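Long-range contacts in sugar ABC transporter substrate-binding protein, BlMnBP1 (Bifidobacterium animalis subsp. lactis ATCC 27673, PDB 6I5R), which binds manno-oligosaccharides such as mannobiose outside the cell and probably delivers them to an ABC transporter that takes up beta-mannan fragments: residues 96-101 / 324-329; 192-197 / 258-263; 313-318 / 376-381. All blocks are in the same frame, centred on the assembly; numbering follows the deposited sequence.

Contact 1 (96-101 / 324-329)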
loop_
_atom_site.group_PDB
_atom_site.type_symbol
_atom_site.label_atom_id
_atom_site.label_comp_id
_atom_site.label_asym_id
_atom_site.label_seq_id
_atom_site.Cartn_x
_atom_site.Cartn_y
_atom_site.Cartn_z
ATOM N N ASP A 96 22.924 -13.853 -2.410
ATOM C CA ASP A 96 22.072 -14.826 -1.735
ATOM C C ASP A 96 21.903 -14.503 -0.250
ATOM O O ASP A 96 21.631 -15.390 0.560
ATOM C CB ASP A 96 22.615 -16.245 -1.929
ATOM C CG ASP A 96 24.030 -16.410 -1.423
ATOM O OD1 ASP A 96 24.562 -15.449 -0.850
ATOM O OD2 ASP A 96 24.626 -17.515 -1.567
ATOM N N SER A 97 22.026 -13.234 0.116
ATOM C CA SER A 97 21.960 -12.820 1.519
ATOM C C SER A 97 20.551 -12.691 2.062
ATOM O O SER A 97 20.385 -12.283 3.208
ATOM C CB SER A 97 22.642 -11.475 1.693
ATOM O OG SER A 97 21.926 -10.480 0.990
ATOM N N TRP A 98 19.542 -12.925 1.245
ATOM C CA TRP A 98 18.152 -12.870 1.665
ATOM C C TRP A 98 17.466 -13.997 0.921
ATOM O O TRP A 98 17.928 -14.417 -0.134
ATOM C CB TRP A 98 17.498 -11.511 1.348
ATOM C CG TRP A 98 17.551 -11.188 -0.100
ATOM C CD1 TRP A 98 18.609 -10.658 -0.790
ATOM C CD2 TRP A 98 16.505 -11.384 -1.064
ATOM N NE1 TRP A 98 18.283 -10.519 -2.122
ATOM C CE2 TRP A 98 17.005 -10.971 -2.317
ATOM C CE3 TRP A 98 15.204 -11.870 -0.988
ATOM C CZ2 TRP A 98 16.250 -11.027 -3.471
ATOM C CZ3 TRP A 98 14.448 -11.920 -2.143
ATOM C CH2 TRP A 98 14.979 -11.500 -3.369
ATOM N N ASP A 99 16.390 -14.490 1.472
ATOM C CA ASP A 99 15.641 -15.562 0.834
ATOM C C ASP A 99 14.239 -15.145 0.444
ATOM O O ASP A 99 13.777 -15.509 -0.639
ATOM C CB ASP A 99 15.578 -16.756 1.779
ATOM C CG ASP A 99 16.969 -17.336 2.046
ATOM O OD1 ASP A 99 17.523 -17.995 1.130
ATOM O OD2 ASP A 99 17.516 -17.095 3.145
ATOM N N ILE A 100 13.571 -14.403 1.314
ATOM C CA ILE A 100 12.292 -13.762 1.029
ATOM C C ILE A 100 12.421 -12.292 1.394
ATOM O O ILE A 100 12.938 -11.976 2.467
ATOM C CB ILE A 100 11.140 -14.356 1.855
ATOM C CG1 ILE A 100 10.932 -15.827 1.591
ATOM C CG2 ILE A 100 9.828 -13.567 1.586
ATOM C CD1 ILE A 100 10.207 -16.474 2.744
ATOM N N MET A 101 11.907 -11.404 0.535
ATOM C CA MET A 101 11.696 -10.010 0.910
ATOM C C MET A 101 10.316 -9.568 0.435
ATOM O O MET A 101 9.675 -10.226 -0.394
ATOM C CB MET A 101 12.759 -9.060 0.330
ATOM C CG MET A 101 12.706 -8.895 -1.151
ATOM S SD MET A 101 13.596 -7.438 -1.759
ATOM C CE MET A 101 15.280 -7.867 -1.220
ATOM N N GLY A 324 8.378 -11.965 -2.227
ATOM C CA GLY A 324 9.138 -12.473 -3.348
ATOM C C GLY A 324 10.333 -13.259 -2.852
ATOM O O GLY A 324 10.885 -12.980 -1.788
ATOM N N ILE A 325 10.712 -14.262 -3.644
ATOM C CA ILE A 325 11.758 -15.223 -3.301
ATOM C C ILE A 325 12.954 -15.007 -4.218
ATOM O O ILE A 325 12.803 -14.863 -5.438
ATOM C CB ILE A 325 11.253 -16.675 -3.413
ATOM C CG1 ILE A 325 10.116 -16.909 -2.415
ATOM C CG2 ILE A 325 12.361 -17.664 -3.138
ATOM C CD1 ILE A 325 9.312 -18.132 -2.666
ATOM N N ASN A 326 14.146 -15.024 -3.622
ATOM C CA ASN A 326 15.396 -14.732 -4.320
ATOM C C ASN A 326 15.744 -15.851 -5.308
ATOM O O ASN A 326 15.983 -16.992 -4.895
ATOM C CB ASN A 326 16.500 -14.566 -3.267
ATOM C CG ASN A 326 17.805 -14.044 -3.826
ATOM O OD1 ASN A 326 17.984 -13.927 -5.024
ATOM N ND2 ASN A 326 18.748 -13.750 -2.924
ATOM N N LYS A 327 15.807 -15.543 -6.584
ATOM C CA LYS A 327 16.158 -16.591 -7.508
ATOM C C LYS A 327 17.598 -17.089 -7.334
ATOM O O LYS A 327 17.938 -18.134 -7.818
ATOM C CB LYS A 327 15.978 -16.126 -8.940
ATOM C CG LYS A 327 16.720 -14.885 -9.236
ATOM C CD LYS A 327 18.178 -15.149 -9.344
ATOM C CE LYS A 327 18.845 -14.208 -10.298
ATOM N NZ LYS A 327 19.904 -14.921 -11.059
ATOM N N ASN A 328 18.429 -16.328 -6.644
ATOM C CA ASN A 328 19.833 -16.716 -6.517
ATOM C C ASN A 328 20.060 -17.835 -5.512
ATOM O O ASN A 328 21.164 -18.393 -5.455
ATOM C CB ASN A 328 20.679 -15.523 -6.086
ATOM C CG ASN A 328 20.760 -14.449 -7.138
ATOM O OD1 ASN A 328 20.720 -14.731 -8.316
ATOM N ND2 ASN A 328 20.937 -13.211 -6.708
ATOM N N ILE A 329 19.080 -18.154 -4.681
ATOM C CA ILE A 329 19.353 -19.083 -3.597
ATOM C C ILE A 329 19.169 -20.526 -4.057
ATOM O O ILE A 329 18.639 -20.792 -5.144
ATOM C CB ILE A 329 18.482 -18.776 -2.364
ATOM C CG1 ILE A 329 17.022 -19.198 -2.610
ATOM C CG2 ILE A 329 18.605 -17.301 -1.980
ATOM C CD1 ILE A 329 16.079 -18.724 -1.559
#
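Asn-326 lies flat against one face of the Trp-98 indole, its amide plane 7° from the ring plane, and this stack is the dense part of the contact. CB of Asn-326 sits 3.4 Å from the centroid of the six-membered ring, a CH-pi contact over the face, while ND2 of Asn-326 rides nearer the rim, 3.3 Å from Trp-98 CE2. A chi1 of -171° sets CG of Asn-326 anti to the backbone N, over the indole. ND2 of Asn-326 gives a nearly straight hydrogen bond (167°) to Trp-98 O at 3.0 Å. ND2 also bonds to Asn-95 O, and OD1 of Asn-326 accepts from Asn-328 N in an Asx turn, so both ends of the amide are fixed. The opposite indole face carries Met-101 CE over its centre, which makes a sandwich of methyl, ring and amide. Gly-324 O meets the ring edge in plane, 3.7 Å from Trp-98 CZ3.

Beside the ring the backbones pair in antiparallel fashion. Met-101 and Gly-324 exchange two hydrogen bonds, Asn-326 N reaches Asp-99 O at 3.0 Å, and Ile-100 faces Ile-325 in a non-hydrogen-bonded pair with CG1 to CG1 at 4.2 Å. Toward the solvent the packing thins out: exposed Asp-96 touches Ile-329 CG2 with its CB at 4.1 Å, and Asn-328, the third residue of the type I turn 326-329, is held by Asn-94 and Asn-95. Between the two zones Ile-329 sets CD1 and CG2 against Asp-99 OD1, while OD2 of Asp-99 bonds to Thr-41 N. The short strand 100-102 is thus bound on one side to strand 38-44 and on the other to the returning strand 314-325, the parallel-then-antiparallel order expected of a periplasmic-binding-protein lobe.

Contact 2 (192-197 / 258-263). With ZN (zinc ion), chain G; ZN (zinc ion), chain L.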
loop_
_atom_site.group_PDB
_atom_site.type_symbol
_atom_site.label_atom_id
_atom_site.label_comp_id
_atom_site.label_asym_id
_atom_site.label_seq_id
_atom_site.Cartn_x
_atom_site.Cartn_y
_atom_site.Cartn_z
ATOM N N THR A 192 0.321 15.054 8.298
ATOM C CA THR A 192 0.828 14.641 7.009
ATOM C C THR A 192 1.831 13.501 7.097
ATOM O O THR A 192 1.993 12.800 6.110
ATOM C CB THR A 192 1.543 15.780 6.272
ATOM O OG1 THR A 192 2.676 16.194 7.051
ATOM C CG2 THR A 192 0.634 16.937 6.020
ATOM N N ASN A 193 2.505 13.322 8.239
ATOM C CA ASN A 193 3.659 12.421 8.341
ATOM C C ASN A 193 4.631 12.685 7.199
ATOM O O ASN A 193 5.206 11.769 6.613
ATOM C CB ASN A 193 3.232 10.957 8.378
ATOM C CG ASN A 193 2.990 10.469 9.800
ATOM O OD1 ASN A 193 3.871 10.580 10.642
ATOM N ND2 ASN A 193 1.784 9.965 10.075
ATOM N N PHE A 194 4.831 13.969 6.922
ATOM C CA PHE A 194 5.746 14.418 5.882
ATOM C C PHE A 194 7.082 13.681 5.939
ATOM O O PHE A 194 7.656 13.344 4.902
ATOM C CB PHE A 194 5.939 15.940 6.047
ATOM C CG PHE A 194 6.974 16.542 5.158
ATOM C CD1 PHE A 194 8.318 16.566 5.545
ATOM C CD2 PHE A 194 6.617 17.136 3.961
ATOM C CE1 PHE A 194 9.272 17.140 4.727
ATOM C CE2 PHE A 194 7.573 17.710 3.144
ATOM C CZ PHE A 194 8.910 17.706 3.542
ATOM N N VAL A 195 7.584 13.400 7.143
ATOM C CA VAL A 195 8.965 12.937 7.226
ATOM C C VAL A 195 9.104 11.517 6.683
ATOM O O VAL A 195 10.181 11.134 6.220
ATOM C CB VAL A 195 9.502 13.043 8.671
ATOM C CG1 VAL A 195 10.727 12.132 8.916
ATOM C CG2 VAL A 195 9.868 14.489 8.987
ATOM N N GLU A 196 8.047 10.716 6.737
ATOM C CA GLU A 196 8.082 9.358 6.203
ATOM C C GLU A 196 7.811 9.407 4.701
ATOM O O GLU A 196 6.700 9.729 4.261
ATOM C CB GLU A 196 7.064 8.470 6.908
ATOM C CG GLU A 196 7.268 8.296 8.385
ATOM C CD GLU A 196 8.592 7.628 8.751
ATOM O OE1 GLU A 196 8.950 6.574 8.187
ATOM O OE2 GLU A 196 9.274 8.168 9.631
ATOM N N ASP A 197 8.814 9.078 3.907
ATOM C CA ASP A 197 8.621 9.072 2.469
ATOM C C ASP A 197 7.429 8.204 2.068
ATOM O O ASP A 197 6.650 8.584 1.181
ATOM C CB ASP A 197 9.901 8.608 1.760
ATOM C CG ASP A 197 10.966 9.680 1.763
ATOM O OD1 ASP A 197 10.991 10.454 2.736
ATOM O OD2 ASP A 197 11.738 9.777 0.774
ATOM N N GLU A 258 1.772 22.064 12.545
ATOM C CA GLU A 258 2.481 23.338 12.481
ATOM C C GLU A 258 3.770 23.199 11.679
ATOM O O GLU A 258 4.136 24.087 10.896
ATOM C CB GLU A 258 2.784 23.862 13.899
ATOM C CG GLU A 258 3.844 24.995 13.871
ATOM C CD GLU A 258 3.440 26.235 14.716
ATOM O OE1 GLU A 258 2.566 26.125 15.643
ATOM O OE2 GLU A 258 4.012 27.333 14.481
ATOM N N ASP A 259 4.508 22.124 11.926
ATOM C CA ASP A 259 5.821 21.938 11.326
ATOM C C ASP A 259 5.933 20.590 10.645
ATOM O O ASP A 259 6.226 19.600 11.311
ATOM C CB ASP A 259 6.948 22.075 12.353
ATOM C CG ASP A 259 8.321 22.058 11.700
ATOM O OD1 ASP A 259 8.395 22.049 10.459
ATOM O OD2 ASP A 259 9.332 22.067 12.429
ATOM N N TYR A 260 5.751 20.579 9.325
ATOM C CA TYR A 260 5.855 19.335 8.589
ATOM C C TYR A 260 7.258 18.738 8.631
ATOM O O TYR A 260 7.390 17.537 8.463
ATOM C CB TYR A 260 5.407 19.561 7.142
ATOM C CG TYR A 260 6.248 20.534 6.365
ATOM C CD1 TYR A 260 7.502 20.180 5.895
ATOM C CD2 TYR A 260 5.787 21.814 6.081
ATOM C CE1 TYR A 260 8.274 21.060 5.184
ATOM C CE2 TYR A 260 6.577 22.713 5.368
ATOM C CZ TYR A 260 7.818 22.321 4.932
ATOM O OH TYR A 260 8.613 23.189 4.206
ATOM N N SER A 261 8.300 19.526 8.882
ATOM C CA SER A 261 9.650 18.983 8.768
ATOM C C SER A 261 10.023 18.115 9.958
ATOM O O SER A 261 11.050 17.428 9.913
ATOM C CB SER A 261 10.676 20.113 8.608
ATOM O OG SER A 261 10.851 20.792 9.836
ATOM N N THR A 262 9.201 18.087 10.999
ATOM C CA THR A 262 9.531 17.326 12.186
ATOM C C THR A 262 8.390 16.407 12.614
ATOM O O THR A 262 8.291 16.051 13.786
ATOM C CB THR A 262 9.923 18.264 13.333
ATOM O OG1 THR A 262 8.784 19.022 13.748
ATOM C CG2 THR A 262 11.004 19.221 12.917
ATOM N N THR A 263 7.537 15.978 11.684
ATOM C CA THR A 263 6.538 14.987 12.058
ATOM C C THR A 263 7.204 13.702 12.532
ATOM O O THR A 263 8.356 13.398 12.193
ATOM C CB THR A 263 5.610 14.651 10.892
ATOM O OG1 THR A 263 6.344 14.094 9.805
ATOM C CG2 THR A 263 4.870 15.899 10.455
HETATM ZN ZN ZN G . 12.789 11.448 3.323
HETATM ZN ZN ZN L . 11.045 5.856 8.057
HETATM O O HOH W 1 6.401 11.338 9.975
HETATM O O HOH W 2 11.721 12.502 4.731
HETATM O O HOH W 3 11.948 7.910 9.212
HETATM O O HOH W 4 12.630 12.792 1.715
HETATM O O HOH W 5 10.854 4.512 9.047
HETATM O O HOH W 6 10.670 4.843 6.616
#
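Phe-194 and Tyr-260 lie side by side and point the same way, with the edge of the tyrosine ring directed at the face of the phenylalanine ring. CD1 of Tyr-260 stands over the centre of that face, 3.4 Å above its plane; the centroids are 4.6 Å apart and the planes meet at 51°, an inclined edge-to-face pair. Tyr-260 O also approaches this ring, 3.2 Å from Phe-194 CD1. The second point of attachment is polar: Val-195 N donates a hydrogen bond to Thr-263 OG1 at 3.0 Å. OG1 lies between the backbone N and the carbonyl carbon of Thr-263 (chi1 61°), which turns it to the 193-196 loop. Water 1 joins the same hydroxyl to Asn-193 OD1, while CG2 of Val-195 rests on Ser-261 O at 3.3 Å.

The next shell sets these groups in place. Thr-192 OG1 accepts from Phe-194 N in an ST turn and is also bonded to Glu-257, and a type I turn from Asn-193 to Glu-196 presents Val-195 N. Across the contact, Asp-259 OD1 accepts from Ser-261 N, an Asx turn opening the 3-10 segment 260-261, and from Ser-261 OG on the same carboxylate face. Val-415 of helix 409-420 touches both the Phe-194 and Tyr-260 side chains.

Farther out, Glu-196, the N-cap residue of helix 197-201, binds one zinc ion through OE1 at 2.2 Å, and Asp-197 OD1 binds another at 2.1 Å. OE1 of Glu-196 also accepts from NE1 of the pocket residue Trp-198, and Asp-197 OD2 forms a salt bridge with Lys-409. The chemistry therefore divides: an aromatic pair and a single direct hydrogen bond join the two loops, whereas the carboxylates at the following helix start engage zinc, which would probably offset part of their negative charge.

Contact 3 (313-318 / 376-381)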
loop_
_atom_site.group_PDB
_atom_site.type_symbol
_atom_site.label_atom_id
_atom_site.label_comp_id
_atom_site.label_asym_id
_atom_site.label_seq_id
_atom_site.Cartn_x
_atom_site.Cartn_y
_atom_site.Cartn_z
ATOM N N GLN A 313 -18.986 6.220 -4.376
ATOM C CA GLN A 313 -17.619 6.202 -3.888
ATOM C C GLN A 313 -17.004 4.856 -4.226
ATOM O O GLN A 313 -17.697 3.835 -4.255
ATOM C CB GLN A 313 -17.575 6.442 -2.387
ATOM C CG GLN A 313 -18.017 7.822 -2.021
ATOM C CD GLN A 313 -17.536 8.208 -0.670
ATOM O OE1 GLN A 313 -16.590 8.999 -0.533
ATOM N NE2 GLN A 313 -18.191 7.691 0.348
ATOM N N TYR A 314 -15.694 4.871 -4.500
ATOM C CA TYR A 314 -14.941 3.690 -4.886
ATOM C C TYR A 314 -13.704 3.542 -4.011
ATOM O O TYR A 314 -13.120 4.533 -3.553
ATOM C CB TYR A 314 -14.483 3.765 -6.340
ATOM C CG TYR A 314 -15.586 3.686 -7.345
ATOM C CD1 TYR A 314 -16.333 4.795 -7.644
ATOM C CD2 TYR A 314 -15.873 2.495 -8.017
ATOM C CE1 TYR A 314 -17.352 4.749 -8.572
ATOM C CE2 TYR A 314 -16.886 2.435 -8.958
ATOM C CZ TYR A 314 -17.637 3.577 -9.211
ATOM O OH TYR A 314 -18.651 3.577 -10.132
ATOM N N ALA A 315 -13.317 2.291 -3.778
ATOM C CA ALA A 315 -12.082 1.974 -3.077
ATOM C C ALA A 315 -11.452 0.759 -3.745
ATOM O O ALA A 315 -12.109 -0.271 -3.926
ATOM C CB ALA A 315 -12.340 1.712 -1.584
ATOM N N THR A 316 -10.182 0.894 -4.124
ATOM C CA THR A 316 -9.433 -0.202 -4.727
ATOM C C THR A 316 -8.879 -1.106 -3.636
ATOM O O THR A 316 -8.329 -0.623 -2.647
ATOM C CB THR A 316 -8.266 0.329 -5.564
ATOM O OG1 THR A 316 -8.778 1.117 -6.650
ATOM C CG2 THR A 316 -7.404 -0.818 -6.077
ATOM N N ILE A 317 -9.037 -2.403 -3.801
ATOM C CA ILE A 317 -8.341 -3.370 -2.962
ATOM C C ILE A 317 -7.085 -3.800 -3.684
ATOM O O ILE A 317 -7.136 -4.189 -4.860
ATOM C CB ILE A 317 -9.218 -4.578 -2.641
ATOM C CG1 ILE A 317 -10.384 -4.130 -1.779
ATOM C CG2 ILE A 317 -8.391 -5.598 -1.940
ATOM C CD1 ILE A 317 -11.484 -5.136 -1.811
ATOM N N ALA A 318 -5.960 -3.714 -2.987
ATOM C CA ALA A 318 -4.678 -4.009 -3.587
ATOM C C ALA A 318 -3.797 -4.647 -2.526
ATOM O O ALA A 318 -4.123 -4.642 -1.333
ATOM C CB ALA A 318 -4.041 -2.750 -4.190
ATOM N N VAL A 376 -19.923 1.523 -0.603
ATOM C CA VAL A 376 -18.727 1.764 -1.406
ATOM C C VAL A 376 -18.528 0.627 -2.401
ATOM O O VAL A 376 -18.655 -0.546 -2.060
ATOM C CB VAL A 376 -17.494 1.926 -0.493
ATOM C CG1 VAL A 376 -16.245 1.925 -1.323
ATOM C CG2 VAL A 376 -17.621 3.213 0.314
ATOM N N GLU A 377 -18.179 0.967 -3.637
ATOM C CA GLU A 377 -17.883 -0.052 -4.634
ATOM C C GLU A 377 -16.422 -0.436 -4.469
ATOM O O GLU A 377 -15.525 0.391 -4.687
ATOM C CB GLU A 377 -18.166 0.436 -6.046
ATOM C CG GLU A 377 -18.249 -0.724 -7.024
ATOM C CD GLU A 377 -19.515 -1.574 -6.846
ATOM O OE1 GLU A 377 -20.543 -0.997 -6.394
ATOM O OE2 GLU A 377 -19.465 -2.802 -7.138
ATOM N N LEU A 378 -16.180 -1.674 -4.048
ATOM C CA LEU A 378 -14.825 -2.169 -3.869
ATOM C C LEU A 378 -14.367 -2.820 -5.168
ATOM O O LEU A 378 -14.998 -3.770 -5.647
ATOM C CB LEU A 378 -14.757 -3.172 -2.725
ATOM C CG LEU A 378 -15.180 -2.699 -1.342
ATOM C CD1 LEU A 378 -15.174 -3.852 -0.379
ATOM C CD2 LEU A 378 -14.265 -1.591 -0.906
ATOM N N ILE A 379 -13.262 -2.323 -5.723
ATOM C CA ILE A 379 -12.772 -2.735 -7.031
ATOM C C ILE A 379 -11.300 -3.115 -6.913
ATOM O O ILE A 379 -10.631 -2.783 -5.946
ATOM C CB ILE A 379 -12.945 -1.638 -8.107
ATOM C CG1 ILE A 379 -12.382 -0.284 -7.637
ATOM C CG2 ILE A 379 -14.416 -1.504 -8.514
ATOM C CD1 ILE A 379 -12.474 0.814 -8.734
ATOM N N THR A 380 -10.790 -3.776 -7.947
ATOM C CA THR A 380 -9.371 -4.059 -8.079
ATOM C C THR A 380 -8.891 -3.584 -9.444
ATOM O O THR A 380 -9.661 -3.502 -10.408
ATOM C CB THR A 380 -9.056 -5.547 -7.946
ATOM O OG1 THR A 380 -9.734 -6.244 -8.995
ATOM C CG2 THR A 380 -9.496 -6.048 -6.588
ATOM N N ASP A 381 -7.608 -3.270 -9.509
ATOM C CA ASP A 381 -7.027 -2.778 -10.747
ATOM C C ASP A 381 -7.048 -3.879 -11.806
ATOM O O ASP A 381 -6.492 -4.963 -11.608
ATOM C CB ASP A 381 -5.596 -2.292 -10.509
ATOM C CG ASP A 381 -5.527 -0.950 -9.845
ATOM O OD1 ASP A 381 -6.543 -0.230 -9.820
ATOM O OD2 ASP A 381 -4.422 -0.585 -9.389
HETATM O O HOH W 7 -6.818 1.873 -8.161
HETATM O O HOH W 8 -9.553 0.024 -9.317
HETATM O O HOH W 9 -5.825 -3.870 -7.329
#
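Gln-313 begins the pairing by accepting a hydrogen bond at its O from Glu-377 N, 3.0 Å away. Tyr-314 follows, its ring alongside Glu-377, with CD2 3.7 Å from Glu-377 CB and 3.9 Å from Ile-379 CD1. Ala-315 turns to the other face of the sheet, where its CB meets Val-376 CG1 and Leu-378 CD2, both at 3.9 Å; its N and O bond to Glu-377 O and Ile-379 N. Thr-316 returns to the Tyr-314 face. There OG1 shares waters 7 and 8 with Asp-381 OD1, two bridges between groups too far apart to bond directly. Ile-317 N makes a 2.7 Å hydrogen bond to Ile-379 O, nearly along the C=O axis, while its CD1 reaches Leu-378 CB. Water 9 then spans Ile-317 O and Asp-381 N.

The strands run parallel with a 31° angle between their short segments. On the far side of strand 314-325, Ala-318 pairs with Val-148 of strand 139-155; Asn-210 of helix 209-212 bonds to Thr-316 N, and helix 217-224 packs on Asp-381.

In the fold
Contacts 1 and 3 share strand 314-325: contact 1 holds its last residues against strand 100-102, contact 3 pairs its beginning with strand 377-379. Their centres are 32 Å apart, on opposite sides of the chain's centre, and their segments alternate along the sequence; the shared, interrupted strand joins them within one sheet. The pocket residues Asp-320 and Tyr-321 lie on this strand between the two contacts. Contact 2 is nested within the loop closed by contact 1 but stays about 17 Å from it and about 16 Å from contact 3, nearest atoms. Bound mannobiose lies about 9 Å from the Asn-193 side chain, about 12 Å from that of Met-101 and about 13 Å from that of Ile-317.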